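Local coordinates for protein voltage-sensor containing phosphatase (Ciona intestinalis, PDB 3V0D) that couples a membrane voltage sensor to a PTEN-like phosphatase and C2 region, and probably dephosphorylates phosphoinositide lipids in response to voltage, at residues A[281-292]-A[312-323]. The protein carries 1 engineered substitution. Sequence-based numbering, arbitrary orientation.
Sequences LPRGYDNCPFYF and DNPHKKKTWKIY
Asn313 holds the loop 284-289 through its side-chain amide. Asn313 OD1 accepts a hydrogen bond from Tyr285 N at 2.9 Å, with the donor above the carbonyl plane. Asn313 ND2 donates to Tyr285 O at 3.1 Å; this bond is almost straight (178°) and uses a lone pair of the carbonyl. A further bond runs from ND2 to Pro289 O. Tyr285 O and Pro289 O both lie in the amide plane of Asn313, which should fix the rotation of the group. With CG anti to the carbonyl carbon (chi1 -65°), the amide of Asn313 is placed against the backbone of Tyr285 and Pro289.

Next to it, Tyr291 and Asp312 form a single antiparallel bridge, a hydrogen-bonded pair. Tyr291 N donates to Asp312 O, and Asp312 N to Tyr291 O. Asp312 CB lies over one face of the Tyr291 ring, 3.5 Å from its centroid, a CH-pi contact. Asn313 ND2 meets the edge of the same ring. The Tyr291 hydroxyl bonds to His95 O, and Asp312 OD1 to Ser177 OG.

Farther out, the extended chain of Lys316 crosses Tyr285 at about a right angle, and Lys316 NZ donates to Tyr285 OH at 2.9 Å. At the other end the contact is mostly apolar. Tyr323 OH lies at the edge of the Phe290 ring, 3.4 Å from Phe290 CD2, and also meets Leu281 CD1. A water joins Tyr323 OH to Pro282 O. Ile322 CD1 touches Pro282 CD at 3.5 Å.

The contact ties the loop between strands 303-307 and 328-335 to the edge strand 290-295 of the PTEN-type C2 region. Phe290 stacks on Phe274 of strand 269-276. Phe292 and Asp312 touch helix 176-191.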
loop_
_atom_site.group_PDB
_atom_site.type_symbol
_atom_site.label_atom_id
_atom_site.label_comp_id
_atom_site.label_asym_id
_atom_site.label_seq_id
_atom_site.Cartn_x
_atom_site.Cartn_y
_atom_site.Cartn_z
ATOM N N LEU A 281 -8.329 -15.554 16.151
ATOM C CA LEU A 281 -8.366 -14.439 15.229
ATOM C C LEU A 281 -7.114 -14.546 14.334
ATOM O O LEU A 281 -6.009 -14.264 14.779
ATOM C CB LEU A 281 -8.436 -13.131 16.012
ATOM C CG LEU A 281 -8.601 -11.877 15.150
ATOM C CD1 LEU A 281 -9.841 -11.952 14.263
ATOM C CD2 LEU A 281 -8.658 -10.641 16.013
ATOM N N PRO A 282 -7.281 -14.964 13.067
ATOM C CA PRO A 282 -6.089 -15.166 12.233
ATOM C C PRO A 282 -5.315 -13.861 11.973
ATOM O O PRO A 282 -5.875 -12.766 11.949
ATOM C CB PRO A 282 -6.666 -15.706 10.918
ATOM C CG PRO A 282 -7.980 -16.347 11.332
ATOM C CD PRO A 282 -8.508 -15.415 12.393
ATOM N N ARG A 283 -4.021 -14.006 11.749
ATOM C CA ARG A 283 -3.215 -12.923 11.203
ATOM C C ARG A 283 -3.215 -12.968 9.684
ATOM O O ARG A 283 -3.217 -14.044 9.089
ATOM C CB ARG A 283 -1.791 -13.010 11.727
ATOM C CG ARG A 283 -1.674 -12.975 13.231
ATOM C CD ARG A 283 -0.227 -13.078 13.678
ATOM N NE ARG A 283 -0.166 -13.168 15.132
ATOM C CZ ARG A 283 0.950 -13.203 15.859
ATOM N NH1 ARG A 283 2.143 -13.153 15.274
ATOM N NH2 ARG A 283 0.865 -13.295 17.184
ATOM N N GLY A 284 -3.239 -11.797 9.056
ATOM C CA GLY A 284 -3.123 -11.675 7.607
ATOM C C GLY A 284 -1.737 -11.184 7.252
ATOM O O GLY A 284 -0.741 -11.671 7.793
ATOM N N TYR A 285 -1.663 -10.194 6.382
ATOM C CA TYR A 285 -0.409 -9.514 6.127
ATOM C C TYR A 285 0.010 -8.747 7.369
ATOM O O TYR A 285 -0.790 -8.453 8.266
ATOM C CB TYR A 285 -0.598 -8.502 5.002
ATOM C CG TYR A 285 -1.045 -9.025 3.667
ATOM C CD1 TYR A 285 -0.544 -10.219 3.157
ATOM C CD2 TYR A 285 -1.922 -8.276 2.897
ATOM C CE1 TYR A 285 -0.924 -10.661 1.866
ATOM C CE2 TYR A 285 -2.296 -8.682 1.643
ATOM C CZ TYR A 285 -1.806 -9.883 1.132
ATOM O OH TYR A 285 -2.182 -10.278 -0.132
ATOM N N ASP A 286 1.286 -8.386 7.393
ATOM C CA ASP A 286 1.827 -7.507 8.429
ATOM C C ASP A 286 1.798 -8.130 9.819
ATOM O O ASP A 286 1.860 -7.420 10.828
ATOM C CB ASP A 286 1.169 -6.120 8.411
ATOM C CG ASP A 286 2.152 -5.021 8.756
ATOM O OD1 ASP A 286 3.038 -4.728 7.908
ATOM O OD2 ASP A 286 2.014 -4.438 9.839
ATOM N N ASN A 287 1.746 -9.459 9.869
ATOM C CA ASN A 287 1.794 -10.185 11.119
ATOM C C ASN A 287 0.778 -9.720 12.146
ATOM O O ASN A 287 1.050 -9.722 13.345
ATOM C CB ASN A 287 3.218 -10.150 11.696
ATOM C CG ASN A 287 3.442 -11.214 12.742
ATOM O OD1 ASN A 287 2.896 -12.313 12.657
ATOM N ND2 ASN A 287 4.229 -10.885 13.747
ATOM N N CYS A 288 -0.409 -9.372 11.683
ATOM C CA CYS A 288 -1.475 -8.994 12.615
ATOM C C CYS A 288 -2.839 -9.235 12.000
ATOM O O CYS A 288 -2.959 -9.376 10.772
ATOM C CB CYS A 288 -1.315 -7.536 13.097
ATOM S SG CYS A 288 -1.555 -6.292 11.815
ATOM N N PRO A 289 -3.890 -9.270 12.831
ATOM C CA PRO A 289 -5.239 -9.418 12.275
ATOM C C PRO A 289 -5.653 -8.311 11.321
ATOM O O PRO A 289 -6.164 -8.630 10.258
ATOM C CB PRO A 289 -6.128 -9.478 13.518
ATOM C CG PRO A 289 -5.226 -10.126 14.557
ATOM C CD PRO A 289 -3.873 -9.492 14.299
ATOM N N PHE A 290 -5.455 -7.026 11.654
ATOM C CA PHE A 290 -5.869 -5.972 10.729
ATOM C C PHE A 290 -5.092 -4.700 10.998
ATOM O O PHE A 290 -4.635 -4.477 12.122
ATOM C CB PHE A 290 -7.398 -5.742 10.755
ATOM C CG PHE A 290 -7.993 -5.437 12.112
ATOM C CD1 PHE A 290 -8.232 -4.132 12.516
ATOM C CD2 PHE A 290 -8.417 -6.474 12.951
ATOM C CE1 PHE A 290 -8.823 -3.841 13.752
ATOM C CE2 PHE A 290 -8.975 -6.200 14.183
ATOM C CZ PHE A 290 -9.198 -4.896 14.581
ATOM N N TYR A 291 -4.920 -3.900 9.948
ATOM C CA TYR A 291 -4.079 -2.691 10.039
ATOM C C TYR A 291 -4.500 -1.740 8.943
ATOM O O TYR A 291 -5.256 -2.121 8.031
ATOM C CB TYR A 291 -2.579 -3.033 9.953
ATOM C CG TYR A 291 -2.116 -3.627 8.623
ATOM C CD1 TYR A 291 -1.360 -2.856 7.722
ATOM C CD2 TYR A 291 -2.444 -4.941 8.240
ATOM C CE1 TYR A 291 -0.935 -3.362 6.526
ATOM C CE2 TYR A 291 -2.028 -5.457 7.037
ATOM C CZ TYR A 291 -1.287 -4.654 6.159
ATOM O OH TYR A 291 -0.908 -5.221 4.965
ATOM N N PHE A 292 -3.990 -0.505 8.971
ATOM C CA PHE A 292 -4.237 0.429 7.880
ATOM C C PHE A 292 -3.262 1.592 7.966
ATOM O O PHE A 292 -2.714 1.885 9.029
ATOM C CB PHE A 292 -5.706 0.938 7.863
ATOM C CG PHE A 292 -6.139 1.584 9.128
ATOM C CD1 PHE A 292 -5.890 2.938 9.379
ATOM C CD2 PHE A 292 -6.867 0.843 10.059
ATOM C CE1 PHE A 292 -6.352 3.532 10.546
ATOM C CE2 PHE A 292 -7.346 1.441 11.220
ATOM C CZ PHE A 292 -7.071 2.760 11.474
ATOM N N ASP A 312 -6.832 -3.176 5.905
ATOM C CA ASP A 312 -5.956 -4.213 5.396
ATOM C C ASP A 312 -6.105 -5.472 6.221
ATOM O O ASP A 312 -5.813 -5.522 7.422
ATOM C CB ASP A 312 -4.495 -3.746 5.388
ATOM C CG ASP A 312 -4.285 -2.477 4.562
ATOM O OD1 ASP A 312 -3.410 -1.675 4.925
ATOM O OD2 ASP A 312 -4.973 -2.333 3.525
ATOM N N ASN A 313 -6.534 -6.509 5.492
ATOM C CA ASN A 313 -6.749 -7.922 5.868
ATOM C C ASN A 313 -8.254 -8.250 5.833
ATOM O O ASN A 313 -8.659 -9.184 5.135
ATOM C CB ASN A 313 -6.058 -8.401 7.156
ATOM C CG ASN A 313 -4.534 -8.380 7.040
ATOM O OD1 ASN A 313 -3.971 -8.428 5.937
ATOM N ND2 ASN A 313 -3.868 -8.370 8.188
ATOM N N PRO A 314 -9.114 -7.457 6.513
ATOM C CA PRO A 314 -10.562 -7.647 6.350
ATOM C C PRO A 314 -11.022 -7.336 4.923
ATOM O O PRO A 314 -12.122 -7.746 4.549
ATOM C CB PRO A 314 -11.160 -6.628 7.330
ATOM C CG PRO A 314 -10.093 -6.425 8.376
ATOM C CD PRO A 314 -8.831 -6.417 7.521
ATOM N N HIS A 315 -10.192 -6.666 4.125
ATOM C CA HIS A 315 -10.518 -6.398 2.720
ATOM C C HIS A 315 -10.645 -7.687 1.902
ATOM O O HIS A 315 -11.283 -7.662 0.846
ATOM C CB HIS A 315 -9.509 -5.423 2.095
ATOM C CG HIS A 315 -8.195 -6.039 1.738
ATOM N ND1 HIS A 315 -7.264 -6.412 2.686
ATOM C CD2 HIS A 315 -7.640 -6.315 0.530
ATOM C CE1 HIS A 315 -6.206 -6.919 2.072
ATOM N NE2 HIS A 315 -6.403 -6.863 0.763
ATOM N N LYS A 316 -10.080 -8.799 2.372
ATOM C CA LYS A 316 -10.164 -10.084 1.668
ATOM C C LYS A 316 -11.415 -10.843 2.088
ATOM O O LYS A 316 -11.632 -11.098 3.279
ATOM C CB LYS A 316 -8.918 -10.930 1.919
ATOM C CG LYS A 316 -7.641 -10.340 1.331
ATOM C CD LYS A 316 -6.535 -11.399 1.302
ATOM C CE LYS A 316 -5.290 -10.924 0.585
ATOM N NZ LYS A 316 -4.301 -12.036 0.608
ATOM N N LYS A 317 -12.204 -11.260 1.098
ATOM C CA LYS A 317 -13.493 -11.883 1.348
ATOM C C LYS A 317 -13.386 -13.181 2.147
ATOM O O LYS A 317 -14.351 -13.586 2.807
ATOM C CB LYS A 317 -14.255 -12.084 0.031
ATOM C CG LYS A 317 -13.631 -13.063 -0.925
ATOM C CD LYS A 317 -14.601 -13.376 -2.066
ATOM C CE LYS A 317 -14.151 -14.583 -2.896
ATOM N NZ LYS A 317 -15.163 -14.974 -3.926
ATOM N N LYS A 318 -12.238 -13.851 2.098
ATOM C CA LYS A 318 -12.042 -15.060 2.905
ATOM C C LYS A 318 -12.239 -14.815 4.400
ATOM O O LYS A 318 -12.519 -15.759 5.143
ATOM C CB LYS A 318 -10.680 -15.705 2.647
ATOM C CG LYS A 318 -9.501 -14.891 3.144
ATOM C CD LYS A 318 -8.205 -15.660 3.004
ATOM C CE LYS A 318 -7.060 -14.930 3.675
ATOM N NZ LYS A 318 -5.784 -15.687 3.522
ATOM N N THR A 319 -12.103 -13.565 4.840
ATOM C CA THR A 319 -12.239 -13.229 6.257
ATOM C C THR A 319 -13.624 -12.775 6.678
ATOM O O THR A 319 -13.836 -12.444 7.837
ATOM C CB THR A 319 -11.271 -12.075 6.645
ATOM O OG1 THR A 319 -11.746 -10.831 6.097
ATOM C CG2 THR A 319 -9.843 -12.336 6.172
ATOM N N TRP A 320 -14.588 -12.806 5.758
ATOM C CA TRP A 320 -15.861 -12.140 6.014
ATOM C C TRP A 320 -16.826 -12.872 6.963
ATOM O O TRP A 320 -17.843 -12.306 7.326
ATOM C CB TRP A 320 -16.547 -11.762 4.693
ATOM C CG TRP A 320 -15.815 -10.628 3.947
ATOM C CD1 TRP A 320 -14.646 -9.978 4.322
ATOM C CD2 TRP A 320 -16.199 -10.054 2.688
ATOM N NE1 TRP A 320 -14.319 -9.026 3.394
ATOM C CE2 TRP A 320 -15.236 -9.055 2.372
ATOM C CE3 TRP A 320 -17.254 -10.300 1.780
ATOM C CZ2 TRP A 320 -15.314 -8.291 1.193
ATOM C CZ3 TRP A 320 -17.332 -9.529 0.639
ATOM C CH2 TRP A 320 -16.374 -8.546 0.344
ATOM N N LYS A 321 -16.491 -14.089 7.384
ATOM C CA LYS A 321 -17.248 -14.688 8.487
ATOM C C LYS A 321 -16.877 -14.089 9.829
ATOM O O LYS A 321 -17.669 -14.121 10.780
ATOM C CB LYS A 321 -17.063 -16.205 8.559
ATOM C CG LYS A 321 -17.622 -16.964 7.374
ATOM C CD LYS A 321 -17.837 -18.453 7.679
ATOM C CE LYS A 321 -16.531 -19.191 7.980
ATOM N NZ LYS A 321 -15.546 -19.168 6.847
ATOM N N ILE A 322 -15.659 -13.561 9.900
ATOM C CA ILE A 322 -15.156 -12.904 11.106
ATOM C C ILE A 322 -15.464 -11.408 11.062
ATOM O O ILE A 322 -16.025 -10.857 12.011
ATOM C CB ILE A 322 -13.653 -13.173 11.325
ATOM C CG1 ILE A 322 -13.441 -14.662 11.650
ATOM C CG2 ILE A 322 -13.101 -12.296 12.454
ATOM C CD1 ILE A 322 -12.003 -15.036 11.967
ATOM N N TYR A 323 -15.062 -10.750 9.970
ATOM C CA TYR A 323 -15.333 -9.328 9.815
ATOM C C TYR A 323 -16.607 -9.204 9.004
ATOM O O TYR A 323 -16.591 -9.402 7.796
ATOM C CB TYR A 323 -14.150 -8.606 9.121
ATOM C CG TYR A 323 -12.837 -8.850 9.814
ATOM C CD1 TYR A 323 -11.911 -9.714 9.261
ATOM C CD2 TYR A 323 -12.544 -8.258 11.047
ATOM C CE1 TYR A 323 -10.701 -9.968 9.909
ATOM C CE2 TYR A 323 -11.331 -8.500 11.704
ATOM C CZ TYR A 323 -10.439 -9.373 11.140
ATOM O OH TYR A 323 -9.266 -9.614 11.802
HETATM O O HOH W 1 -8.329 -12.097 11.094
#